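PDB 3MCX: SusD superfamily protein from Bacteroides thetaiotaomicron, which is of unknown function but belongs to the SusD family, many of whose members bind glycans at the outer membrane, and can bind zinc ions. Local coordinates for residues Y334-F338 / E413-E417; Y241-P245 / K306-L312. One frame throughout, in Å; residues are numbered along the deposited sequence. Where two conformers were deposited one is given.

Interaction 1: residues Y334-F338 / E413-E417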
loop_
_atom_site.group_PDB
_atom_site.type_symbol
_atom_site.label_atom_id
_atom_site.label_comp_id
_atom_site.label_asym_id
_atom_site.label_seq_id
_atom_site.Cartn_x
_atom_site.Cartn_y
_atom_site.Cartn_z
ATOM N N TYR A 334 13.540 -1.586 14.885
ATOM C CA TYR A 334 12.094 -1.762 15.022
ATOM C C TYR A 334 11.389 -0.482 14.582
ATOM O O TYR A 334 11.768 0.606 15.029
ATOM C CB TYR A 334 11.724 -2.125 16.472
ATOM C CG TYR A 334 12.243 -3.498 16.841
ATOM C CD1 TYR A 334 13.526 -3.670 17.210
ATOM C CD2 TYR A 334 11.427 -4.641 16.775
ATOM C CE1 TYR A 334 14.046 -4.910 17.506
ATOM C CE2 TYR A 334 11.944 -5.906 17.074
ATOM C CZ TYR A 334 13.234 -6.027 17.481
ATOM O OH TYR A 334 13.784 -7.257 17.823
ATOM N N LEU A 335 10.445 -0.606 13.656
ATOM C CA LEU A 335 9.678 0.524 13.154
ATOM C C LEU A 335 8.499 0.760 14.075
ATOM O O LEU A 335 7.723 -0.182 14.301
ATOM C CB LEU A 335 9.194 0.209 11.732
ATOM C CG LEU A 335 8.409 1.329 11.047
ATOM C CD1 LEU A 335 9.283 2.549 10.873
ATOM C CD2 LEU A 335 7.770 0.851 9.724
ATOM N N ALA A 336 8.316 1.979 14.566
ATOM C CA ALA A 336 7.293 2.284 15.585
ATOM C C ALA A 336 6.089 3.070 15.017
ATOM O O ALA A 336 5.433 3.791 15.746
ATOM C CB ALA A 336 7.925 3.034 16.763
ATOM N N LYS A 337 5.814 2.949 13.729
ATOM C CA LYS A 337 4.697 3.653 13.115
ATOM C C LYS A 337 3.310 3.172 13.561
ATOM O O LYS A 337 2.375 3.932 13.469
ATOM C CB LYS A 337 4.746 3.584 11.591
ATOM C CG LYS A 337 5.639 4.592 10.984
ATOM C CD LYS A 337 5.449 4.656 9.474
ATOM C CE LYS A 337 6.305 5.779 8.961
ATOM N NZ LYS A 337 6.363 5.864 7.501
ATOM N N PHE A 338 3.179 1.920 14.008
ATOM C CA PHE A 338 1.854 1.341 14.276
ATOM C C PHE A 338 1.783 0.768 15.691
ATOM O O PHE A 338 1.583 -0.436 15.899
ATOM C CB PHE A 338 1.552 0.268 13.215
ATOM C CG PHE A 338 1.882 0.708 11.819
ATOM C CD1 PHE A 338 1.273 1.832 11.279
ATOM C CD2 PHE A 338 2.883 0.061 11.069
ATOM C CE1 PHE A 338 1.612 2.283 9.973
ATOM C CE2 PHE A 338 3.223 0.514 9.766
ATOM C CZ PHE A 338 2.577 1.636 9.235
ATOM N N GLU A 413 9.895 8.746 4.189
ATOM C CA GLU A 413 8.571 9.154 4.604
ATOM C C GLU A 413 7.593 7.999 4.671
ATOM O O GLU A 413 6.751 7.961 5.556
ATOM C CB GLU A 413 8.017 10.238 3.656
ATOM C CG GLU A 413 6.682 10.833 4.124
ATOM C CD GLU A 413 6.772 11.418 5.536
ATOM O OE1 GLU A 413 7.789 12.080 5.825
ATOM O OE2 GLU A 413 5.829 11.233 6.356
ATOM N N LEU A 414 7.684 7.073 3.725
ATOM C CA LEU A 414 6.631 6.073 3.510
ATOM C C LEU A 414 7.032 4.660 3.917
ATOM O O LEU A 414 6.316 3.705 3.656
ATOM C CB LEU A 414 6.200 6.091 2.038
ATOM C CG LEU A 414 5.643 7.448 1.553
ATOM C CD1 LEU A 414 5.346 7.433 0.060
ATOM C CD2 LEU A 414 4.384 7.816 2.345
ATOM N N VAL A 415 8.168 4.547 4.605
ATOM C CA VAL A 415 8.600 3.244 5.118
ATOM C C VAL A 415 7.468 2.600 5.927
ATOM O O VAL A 415 6.858 3.231 6.763
ATOM C CB VAL A 415 9.890 3.372 5.980
ATOM C CG1 VAL A 415 9.666 4.231 7.255
ATOM C CG2 VAL A 415 10.431 1.975 6.328
ATOM N N GLY A 416 7.157 1.351 5.643
ATOM C CA GLY A 416 6.109 0.655 6.398
ATOM C C GLY A 416 4.701 0.834 5.854
ATOM O O GLY A 416 3.774 0.208 6.342
ATOM N N GLU A 417 4.539 1.627 4.804
ATOM C CA GLU A 417 3.221 1.978 4.287
ATOM C C GLU A 417 2.890 1.361 2.917
ATOM O O GLU A 417 1.871 1.708 2.287
ATOM C CB GLU A 417 3.030 3.505 4.341
ATOM C CG GLU A 417 3.041 4.019 5.780
ATOM C CD GLU A 417 2.958 5.529 5.873
ATOM O OE1 GLU A 417 1.848 6.080 5.776
ATOM O OE2 GLU A 417 4.020 6.143 5.998
#

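Interaction 2: residues Y241-P245 / K306-L312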
loop_
_atom_site.group_PDB
_atom_site.type_symbol
_atom_site.label_atom_id
_atom_site.label_comp_id
_atom_site.label_asym_id
_atom_site.label_seq_id
_atom_site.Cartn_x
_atom_site.Cartn_y
_atom_site.Cartn_z
ATOM N N TYR A 241 6.893 19.185 12.123
ATOM C CA TYR A 241 8.026 18.501 12.740
ATOM C C TYR A 241 7.714 18.182 14.210
ATOM O O TYR A 241 8.037 17.090 14.719
ATOM C CB TYR A 241 9.236 19.418 12.628
ATOM C CG TYR A 241 10.549 18.845 13.096
ATOM C CD1 TYR A 241 10.880 18.823 14.433
ATOM C CD2 TYR A 241 11.461 18.352 12.185
ATOM C CE1 TYR A 241 12.101 18.302 14.852
ATOM C CE2 TYR A 241 12.672 17.837 12.594
ATOM C CZ TYR A 241 12.982 17.810 13.908
ATOM O OH TYR A 241 14.189 17.269 14.290
ATOM N N GLU A 242 7.058 19.137 14.866
ATOM C CA GLU A 242 6.741 19.042 16.289
ATOM C C GLU A 242 5.715 17.941 16.565
ATOM O O GLU A 242 5.835 17.215 17.544
ATOM C CB GLU A 242 6.245 20.394 16.791
ATOM C CG GLU A 242 7.342 21.438 16.823
ATOM C CD GLU A 242 7.633 22.182 15.480
ATOM O OE1 GLU A 242 7.006 21.958 14.380
ATOM O OE2 GLU A 242 8.548 23.057 15.576
ATOM N N GLU A 243 4.726 17.813 15.688
ATOM C CA GLU A 243 3.601 16.843 15.765
ATOM C C GLU A 243 4.014 15.423 15.426
ATOM O O GLU A 243 3.402 14.429 15.864
ATOM C CB GLU A 243 2.479 17.229 14.747
ATOM C CG GLU A 243 1.634 18.455 15.133
ATOM C CD GLU A 243 0.802 19.076 13.983
ATOM O OE1 GLU A 243 1.054 18.822 12.781
ATOM O OE2 GLU A 243 -0.106 19.880 14.299
ATOM N N TYR A 244 4.985 15.313 14.512
ATOM C CA TYR A 244 5.234 14.063 13.814
ATOM C C TYR A 244 5.422 12.847 14.714
ATOM O O TYR A 244 4.888 11.806 14.410
ATOM C CB TYR A 244 6.432 14.185 12.879
ATOM C CG TYR A 244 6.490 13.122 11.781
ATOM C CD1 TYR A 244 5.823 13.312 10.577
ATOM C CD2 TYR A 244 7.239 11.967 11.931
ATOM C CE1 TYR A 244 5.901 12.395 9.568
ATOM C CE2 TYR A 244 7.319 11.036 10.922
ATOM C CZ TYR A 244 6.665 11.240 9.728
ATOM O OH TYR A 244 6.802 10.286 8.737
ATOM N N PRO A 245 6.171 12.969 15.811
ATOM C CA PRO A 245 6.350 11.745 16.625
ATOM C C PRO A 245 5.067 11.211 17.283
ATOM O O PRO A 245 4.971 9.995 17.543
ATOM C CB PRO A 245 7.352 12.175 17.714
ATOM C CG PRO A 245 8.029 13.412 17.143
ATOM C CD PRO A 245 6.995 14.099 16.294
ATOM N N LYS A 306 19.256 15.332 11.832
ATOM C CA LYS A 306 18.196 16.226 12.331
ATOM C C LYS A 306 16.791 15.781 11.893
ATOM O O LYS A 306 15.795 16.454 12.180
ATOM C CB LYS A 306 18.428 17.660 11.810
ATOM C CG LYS A 306 19.807 18.250 12.127
ATOM C CD LYS A 306 20.059 18.307 13.582
ATOM C CE LYS A 306 21.333 19.111 13.850
ATOM N NZ LYS A 306 21.656 19.161 15.297
ATOM N N ASP A 307 16.713 14.670 11.177
ATOM C CA ASP A 307 15.470 14.174 10.630
ATOM C C ASP A 307 14.542 13.703 11.782
ATOM O O ASP A 307 14.919 12.866 12.602
ATOM C CB ASP A 307 15.777 13.032 9.671
ATOM C CG ASP A 307 14.622 12.684 8.782
ATOM O OD1 ASP A 307 13.458 12.531 9.258
ATOM O OD2 ASP A 307 14.860 12.480 7.560
ATOM N N VAL A 308 13.327 14.235 11.836
ATOM C CA VAL A 308 12.375 13.824 12.880
ATOM C C VAL A 308 12.034 12.332 12.802
ATOM O O VAL A 308 11.670 11.746 13.819
ATOM C CB VAL A 308 11.073 14.660 12.796
ATOM C CG1 VAL A 308 10.249 14.320 11.581
ATOM C CG2 VAL A 308 10.239 14.542 14.129
ATOM N N ARG A 309 12.160 11.708 11.630
ATOM C CA ARG A 309 11.763 10.303 11.446
ATOM C C ARG A 309 12.668 9.312 12.205
ATOM O O ARG A 309 12.301 8.141 12.345
ATOM C CB ARG A 309 11.645 10.005 9.942
ATOM C CG ARG A 309 10.458 10.744 9.358
ATOM C CD ARG A 309 10.474 10.870 7.850
ATOM N NE ARG A 309 11.565 11.718 7.377
ATOM C CZ ARG A 309 11.607 12.289 6.180
ATOM N NH1 ARG A 309 10.592 12.177 5.326
ATOM N NH2 ARG A 309 12.674 12.965 5.823
ATOM N N HIS A 310 13.787 9.792 12.737
ATOM C CA HIS A 310 14.553 8.971 13.674
ATOM C C HIS A 310 13.715 8.559 14.869
ATOM O O HIS A 310 13.999 7.538 15.480
ATOM C CB HIS A 310 15.811 9.672 14.171
ATOM C CG HIS A 310 16.849 9.820 13.118
ATOM N ND1 HIS A 310 17.626 8.773 12.676
ATOM C CD2 HIS A 310 17.229 10.905 12.401
ATOM C CE1 HIS A 310 18.423 9.205 11.705
ATOM N NE2 HIS A 310 18.215 10.501 11.532
ATOM N N CYS A 311 12.670 9.309 15.188
ATOM C CA CYS A 311 11.785 8.970 16.307
ATOM C C CYS A 311 11.056 7.649 16.124
ATOM O O CYS A 311 10.537 7.103 17.073
ATOM C CB CYS A 311 10.724 10.075 16.511
ATOM S SG CYS A 311 9.365 10.191 15.296
ATOM N N LEU A 312 10.945 7.182 14.882
ATOM C CA LEU A 312 10.209 5.957 14.558
ATOM C C LEU A 312 11.079 4.706 14.514
ATOM O O LEU A 312 10.573 3.632 14.224
ATOM C CB LEU A 312 9.553 6.121 13.180
ATOM C CG LEU A 312 8.443 7.164 13.129
ATOM C CD1 LEU A 312 8.042 7.397 11.678
ATOM C CD2 LEU A 312 7.262 6.800 13.995
#

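Interaction 1: residues Y334-F338 / E413-E417
K337 and G416 bring the two backbones closest, their CA atoms 7.5 Å apart. L414 to E417 form a type II beta turn, closed by E417 N to L414 O. The phi/psi of G416 (88°/-3°) would jam a CB against the preceding carbonyl O, and a CB there would also clash with L335 CD2. K337 faces this turn with its chain extended beyond CG. K337 NZ donates to V415 O at 2.8 Å, in the carbonyl plane and on a lone pair. A second bond, from K337 NZ to E413 O at 2.9 Å, meets that carbonyl from above its plane. The third is a salt bridge from K337 NZ to E417 OE2 at 2.8 Å, on the anti side of the carboxylate. The ammonium thus pins the turn that follows helix 403-414 in the chain. A methionine in its place would probably leave both carbonyls and the E417 carboxylate without this donor and loosen the turn. L335 CD2 lies 3.7 Å from G416 CA, and L335 CD1 packs on V415 CG1. The F338 ring turns its edge to G416 O, 3.4 Å from F338 CZ, while K337 CB covers one of its faces. W46 meets F338 edge-to-face. R355, ending strand 351-355, pairs with E417 OE1 and E413 OE2; E413 OE2 also accepts from Y244 OH. Y334 bonds through its backbone to K314 of strand 313-314.

Interaction 2: residues Y241-P245 / K306-L312
A 3-10 turn of residues 308-312, entered through an Asx turn at D307, packs against the loop 241-245. Y241 and V308 meet here, with V308 CB over one face of the Y241 ring, 3.8 Å from its centroid, in a CH-pi contact. With CG anti to the backbone N (chi1 -175°), the ring extends across to the backbone of K306. There Y241 OH donates to K306 O at 2.8 Å, tilted 34° from the carbonyl plane. V308 CG2 packs against P245 CG, and V308 CG1 lies 3.8 Å from Y244 CD2. The Asx turn is made by D307 OD1, which accepts from R309 N. D307 OD1 also takes R309 NE at 2.8 Å on its syn lone pair, while R309 NH2 bonds D307 OD2. This side-on, two-nitrogen grip holds the guanidinium at the start of the 3-10 turn. R309 CG then lies 3.5 Å from Y244 CE2, with ring and guanidinium planes nearly perpendicular. L312 CD1 also reaches Y244 CE2, at 3.8 Å. In one of its two conformers, C311 SG lies 3.7 Å from P245 CB. W248 meets the Y244 ring edge-to-face, and E409 of helix 403-414 pairs with R309 NH2.

In the fold
Interaction 2 closes along the chain before interaction 1 opens. Their centres lie about 12 Å apart, on the same side of the chain's centre, and all four segments belong to the SusD-family part of the chain. Several links join them directly. Strand 313-314 follows 306-312 and pairs antiparallel with strand 334-335; next to this pair, A336 N lies 2.8 Å from L312 O, probably hydrogen-bonded. In helix 403-414, E413 takes Y244 OH with OE2 and pairs with R309 through OE1, so both segments of interaction 2 reach one carboxylate. L312 CD1 also packs on K337 CE. Loops far apart in sequence are thus tied to one helix and one small sheet.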